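Local coordinates for cysteine desulfurase (Thermococcus onnurineus, PDB 5B89), which catalyses the pyridoxal-phosphate-dependent removal of sulfur from L-cysteine, leaving L-alanine and passing the sulfur on to an acceptor, at the interface of chains A and B. Numbering follows the deposited sequence. Chains: chain A/B, Cysteine desulfurase.

Contact 1: the interface of chains A and B. Residues chain A 59-60, 64, 289-293; chain B 56, 240-242.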
loop_
_atom_site.group_PDB
_atom_site.type_symbol
_atom_site.label_atom_id
_atom_site.label_comp_id
_atom_site.label_asym_id
_atom_site.label_seq_id
_atom_site.Cartn_x
_atom_site.Cartn_y
_atom_site.Cartn_z
ATOM N N TYR A 59 -8.498 12.824 -9.379
ATOM C CA TYR A 59 -7.132 13.002 -8.936
ATOM C C TYR A 59 -6.172 12.676 -10.092
ATOM O O TYR A 59 -5.344 13.435 -10.395
ATOM C CB TYR A 59 -6.786 12.115 -7.712
ATOM C CG TYR A 59 -5.301 11.997 -7.434
ATOM C CD1 TYR A 59 -4.605 13.057 -7.005
ATOM C CD2 TYR A 59 -4.635 10.818 -7.621
ATOM C CE1 TYR A 59 -3.267 13.006 -6.808
ATOM C CE2 TYR A 59 -3.291 10.738 -7.401
ATOM C CZ TYR A 59 -2.612 11.835 -6.989
ATOM O OH TYR A 59 -1.278 11.733 -6.755
ATOM N N TYR A 60 -6.350 11.511 -10.673
ATOM C CA TYR A 60 -5.439 11.062 -11.708
ATOM C C TYR A 60 -5.407 11.930 -12.926
ATOM O O TYR A 60 -4.384 12.116 -13.485
ATOM C CB TYR A 60 -5.688 9.583 -12.071
ATOM C CG TYR A 60 -5.159 8.664 -10.994
ATOM C CD1 TYR A 60 -3.821 8.579 -10.776
ATOM C CD2 TYR A 60 -5.974 7.919 -10.218
ATOM C CE1 TYR A 60 -3.317 7.800 -9.784
ATOM C CE2 TYR A 60 -5.448 7.128 -9.223
ATOM C CZ TYR A 60 -4.094 7.106 -9.024
ATOM O OH TYR A 60 -3.546 6.352 -8.064
ATOM N N ARG A 64 -3.216 15.542 -10.591
ATOM C CA ARG A 64 -2.166 14.570 -10.320
ATOM C C ARG A 64 -0.854 15.176 -9.882
ATOM O O ARG A 64 -0.276 15.902 -10.592
ATOM C CB ARG A 64 -1.985 13.736 -11.588
ATOM C CG ARG A 64 -1.061 12.541 -11.492
ATOM C CD ARG A 64 -1.523 11.446 -10.535
ATOM N NE ARG A 64 -0.608 10.350 -10.752
ATOM C CZ ARG A 64 0.466 10.075 -10.045
ATOM N NH1 ARG A 64 0.667 10.600 -8.869
ATOM N NH2 ARG A 64 1.306 9.178 -10.511
ATOM N N PRO A 289 2.444 8.286 -0.171
ATOM C CA PRO A 289 1.301 7.506 0.244
ATOM C C PRO A 289 0.483 7.117 -0.959
ATOM O O PRO A 289 0.656 7.632 -2.109
ATOM C CB PRO A 289 0.487 8.481 1.117
ATOM C CG PRO A 289 1.358 9.643 1.336
ATOM C CD PRO A 289 2.353 9.684 0.250
ATOM N N ASN A 290 -0.536 6.284 -0.722
ATOM C CA ASN A 290 -1.479 5.967 -1.735
ATOM C C ASN A 290 -2.482 7.136 -1.830
ATOM O O ASN A 290 -3.598 7.044 -1.267
ATOM C CB ASN A 290 -2.139 4.660 -1.501
ATOM C CG ASN A 290 -3.034 4.281 -2.634
ATOM O OD1 ASN A 290 -3.178 4.994 -3.604
ATOM N ND2 ASN A 290 -3.660 3.076 -2.512
ATOM N N ILE A 291 -2.060 8.201 -2.477
ATOM C CA ILE A 291 -2.857 9.427 -2.467
ATOM C C ILE A 291 -4.162 9.164 -3.118
ATOM O O ILE A 291 -5.241 9.550 -2.609
ATOM C CB ILE A 291 -2.092 10.502 -3.223
ATOM C CG1 ILE A 291 -0.740 10.862 -2.505
ATOM C CG2 ILE A 291 -2.955 11.763 -3.380
ATOM C CD1 ILE A 291 0.203 11.451 -3.470
ATOM N N GLY A 292 -4.227 8.554 -4.298
ATOM C CA GLY A 292 -5.454 8.165 -4.940
ATOM C C GLY A 292 -6.318 7.311 -4.090
ATOM O O GLY A 292 -7.554 7.479 -4.113
ATOM N N GLY A 293 -5.735 6.354 -3.359
ATOM C CA GLY A 293 -6.549 5.449 -2.552
ATOM C C GLY A 293 -7.174 6.204 -1.373
ATOM O O GLY A 293 -8.297 5.864 -1.029
ATOM N N MET B 56 -7.816 0.490 -14.684
ATOM C CA MET B 56 -8.178 0.439 -13.294
ATOM C C MET B 56 -9.691 0.556 -13.104
ATOM O O MET B 56 -10.246 -0.132 -12.320
ATOM C CB MET B 56 -7.495 1.582 -12.528
ATOM C CG MET B 56 -6.009 1.391 -12.440
ATOM S SD MET B 56 -5.272 2.516 -11.253
ATOM C CE MET B 56 -5.599 4.134 -11.932
ATOM N N GLY B 240 2.177 4.553 -13.632
ATOM C CA GLY B 240 1.164 3.850 -12.882
ATOM C C GLY B 240 0.568 4.726 -11.828
ATOM O O GLY B 240 0.855 5.860 -11.605
ATOM N N PRO B 241 -0.370 4.072 -11.111
ATOM C CA PRO B 241 -1.075 4.738 -10.000
ATOM C C PRO B 241 -0.274 4.879 -8.747
ATOM O O PRO B 241 0.845 4.264 -8.656
ATOM C CB PRO B 241 -2.311 3.874 -9.719
ATOM C CG PRO B 241 -1.775 2.509 -10.039
ATOM C CD PRO B 241 -0.814 2.678 -11.268
ATOM N N THR B 242 -0.733 5.631 -7.751
ATOM C CA THR B 242 -0.107 5.658 -6.438
ATOM C C THR B 242 -0.477 4.381 -5.706
ATOM O O THR B 242 -1.347 3.600 -6.085
ATOM C CB THR B 242 -0.543 6.909 -5.672
ATOM O OG1 THR B 242 -1.989 6.873 -5.497
ATOM C CG2 THR B 242 -0.169 8.150 -6.390
HETATM O O HOH W 1 1.335 8.008 -13.204
#
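The phenol ring of A:Tyr60 meets chain B with one face and its hydroxyl end. On that face the methyl CE of B:Met56 sits towards the rim, 4.0 Å from CE2, the side chains crossing at about a right angle; the opposite face is taken by the ring carbon CD2 of A:Tyr59, over its centre. At the edge, in the ring plane, the backbone N of B:Thr242 gives its hydrogen to the A:Tyr60 hydroxyl OH at 2.9 Å, and B:Pro241 packs its CB obliquely against CZ. The guanidinium of A:Arg64 has a water at its edge, which links NH2 to the carbonyl O of B:Gly240; its NH1 donates to A:Tyr59 OH at 3.1 Å, the phenol oxygen lying 21° out of the guanidinium plane.

With chi1 at 61°, B:Thr242 OG1 lies between its own backbone N and carbonyl carbon. It accepts from A:Gly292 N at 3.0 Å and donates to A:Tyr60 OH at 3.0 Å. OD1 of A:Asn290 accepts from B:Thr242 OG1 at 2.9 Å, the donor tilted 18° from the carbonyl plane; the hydroxyl would have to share its one hydrogen between these acceptors. A:Gly293 N approaches OD1 from above that plane, the N-cap bond of helix 291-307. The CG2 branch reaches tip to tip towards A:Arg64 NH1 (3.6 Å) and A:Tyr59 OH.

A:Tyr59 and A:Tyr60 lie near the end of helix 50-62; the first turn of helix 291-307 receives the B:Thr242 loop.

Contact 2: the interface of chains A and B. Residues chain A 44-45, 105, 235, 242; chain B 64, 66, 287-289.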
loop_
_atom_site.group_PDB
_atom_site.type_symbol
_atom_site.label_atom_id
_atom_site.label_comp_id
_atom_site.label_asym_id
_atom_site.label_seq_id
_atom_site.Cartn_x
_atom_site.Cartn_y
_atom_site.Cartn_z
ATOM N N ALA A 44 -15.181 -10.414 1.695
ATOM C CA ALA A 44 -13.891 -10.428 0.995
ATOM C C ALA A 44 -13.542 -9.049 0.465
ATOM O O ALA A 44 -12.456 -8.604 0.614
ATOM C CB ALA A 44 -13.911 -11.438 -0.116
ATOM N N THR A 45 -14.516 -8.414 -0.143
ATOM C CA THR A 45 -14.360 -7.081 -0.643
ATOM C C THR A 45 -15.734 -6.567 -1.060
ATOM O O THR A 45 -16.529 -7.322 -1.456
ATOM C CB THR A 45 -13.331 -7.032 -1.834
ATOM O OG1 THR A 45 -12.764 -5.754 -1.923
ATOM C CG2 THR A 45 -13.937 -7.339 -3.127
ATOM N N ASN A 105 -3.537 -2.048 3.932
ATOM C CA ASN A 105 -4.654 -2.849 4.366
ATOM C C ASN A 105 -4.617 -3.111 5.872
ATOM O O ASN A 105 -3.703 -2.700 6.493
ATOM C CB ASN A 105 -4.675 -4.148 3.561
ATOM C CG ASN A 105 -3.410 -4.972 3.708
ATOM O OD1 ASN A 105 -2.764 -4.925 4.664
ATOM N ND2 ASN A 105 -3.092 -5.711 2.704
ATOM N N HIS A 235 -11.279 -1.286 1.272
ATOM C CA HIS A 235 -11.949 -2.043 0.230
ATOM C C HIS A 235 -13.118 -2.896 0.664
ATOM O O HIS A 235 -13.801 -3.440 -0.156
ATOM C CB HIS A 235 -10.917 -2.893 -0.573
ATOM C CG HIS A 235 -10.358 -4.008 0.219
ATOM N ND1 HIS A 235 -10.914 -5.254 0.220
ATOM C CD2 HIS A 235 -9.342 -4.043 1.095
ATOM C CE1 HIS A 235 -10.257 -6.005 1.065
ATOM N NE2 HIS A 235 -9.277 -5.308 1.582
ATOM N N THR A 242 -8.979 -0.670 -3.378
ATOM C CA THR A 242 -8.014 -1.533 -2.822
ATOM C C THR A 242 -6.733 -0.732 -2.532
ATOM O O THR A 242 -6.572 0.354 -2.982
ATOM C CB THR A 242 -7.671 -2.719 -3.751
ATOM O OG1 THR A 242 -7.161 -2.248 -4.986
ATOM C CG2 THR A 242 -8.902 -3.580 -4.017
ATOM N N ARG B 64 -14.798 -6.442 -10.181
ATOM C CA ARG B 64 -14.416 -6.178 -8.834
ATOM C C ARG B 64 -14.568 -7.357 -7.906
ATOM O O ARG B 64 -15.655 -7.836 -7.682
ATOM C CB ARG B 64 -15.227 -4.958 -8.343
ATOM C CG ARG B 64 -14.853 -4.455 -6.970
ATOM C CD ARG B 64 -13.485 -3.812 -6.836
ATOM N NE ARG B 64 -13.485 -3.181 -5.538
ATOM C CZ ARG B 64 -13.018 -3.674 -4.419
ATOM N NH1 ARG B 64 -13.295 -3.055 -3.301
ATOM N NH2 ARG B 64 -12.275 -4.743 -4.399
ATOM N N ASN B 66 -12.002 -9.816 -4.773
ATOM C CA ASN B 66 -10.775 -10.144 -4.116
ATOM C C ASN B 66 -10.128 -11.310 -4.903
ATOM O O ASN B 66 -10.759 -11.927 -5.683
ATOM C CB ASN B 66 -10.942 -10.453 -2.625
ATOM C CG ASN B 66 -9.746 -10.003 -1.815
ATOM O OD1 ASN B 66 -8.631 -10.107 -2.274
ATOM N ND2 ASN B 66 -9.974 -9.576 -0.623
ATOM N N GLY B 287 -2.327 -9.894 3.519
ATOM C CA GLY B 287 -3.627 -9.230 3.371
ATOM C C GLY B 287 -3.963 -8.954 1.962
ATOM O O GLY B 287 -3.163 -9.223 0.999
ATOM N N THR B 288 -5.101 -8.413 1.697
ATOM C CA THR B 288 -5.534 -8.118 0.386
ATOM C C THR B 288 -4.594 -7.173 -0.314
ATOM O O THR B 288 -4.339 -6.084 0.150
ATOM C CB THR B 288 -6.934 -7.440 0.412
ATOM O OG1 THR B 288 -7.857 -8.322 1.110
ATOM C CG2 THR B 288 -7.478 -7.078 -0.918
ATOM N N PRO B 289 -3.986 -7.578 -1.462
ATOM C CA PRO B 289 -3.151 -6.656 -2.188
ATOM C C PRO B 289 -3.786 -5.475 -2.756
ATOM O O PRO B 289 -5.033 -5.459 -2.831
ATOM C CB PRO B 289 -2.477 -7.505 -3.263
ATOM C CG PRO B 289 -3.137 -8.814 -3.146
ATOM C CD PRO B 289 -4.222 -8.837 -2.154
#
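B:Thr288 lays its methyl CG2 over one face of the A:His235 imidazole, 3.8 Å from the ring centroid, in a CH-pi contact offset towards the rim. The two side chains meet tip to tip. Both residues bind pyridoxal 5'-phosphate, so the cofactor site is shared across the interface.

The tight part gathers around A:Thr45. Its OG1, anti to the backbone N (chi1 -155°), receives B:Arg64 NH2 at 2.7 Å, the hydroxyl oxygen lying 27° out of the guanidinium plane. The same hydroxyl is hydrogen-bonded to A:His235 ND1 at 2.9 Å and donates to the carbonyl O of that residue, coupling the arginine to the imidazole. An alanine in place of A:Thr45 would probably leave B:Arg64 NH2 without this mate and the A:His235 ring freer to turn.

Nearby, B:Asn66 ND2 bridges the subunits, donating to A:Ala44 O at 2.9 Å and, nearly straight (166° at H), to B:Thr288 OG1, which probably helps hold the threonine over the ring. The contact is looser at B:Arg64 NH1, whose bonds to A:Thr45 OG1 and A:His235 O are weak, and at A:Thr242 and B:Pro289, of which the partner chain covers little. Farther along, A:Asn105 ND2 donates to B:Thr288 O at 2.9 Å, with that oxygen in its amide plane.

All these residues lie in loops: A:Asn105 just before helix 106-117, A:His235 after strand 229-233, B:Arg64 after helix 50-62, and B:Pro289 just before helix 291-307.

The C-alpha centres of contact 1 and contact 2 are about 16 Å apart within one two-fold interface, so each has a twin with the chains exchanged. Residues 64, 242 and 289 occur in both, with their chains swapped: the loop that follows helix 50-62 and the segment before helix 291-307 come from chain A in contact 1 and from chain B in contact 2. Contact 1 anchors the loop around residue 242, whereas contact 2 carries the same partner elements on to the cofactor site. Because Thr288 of each chain reaches the other's cofactor site, dimer packing is likely to help shape both active sites.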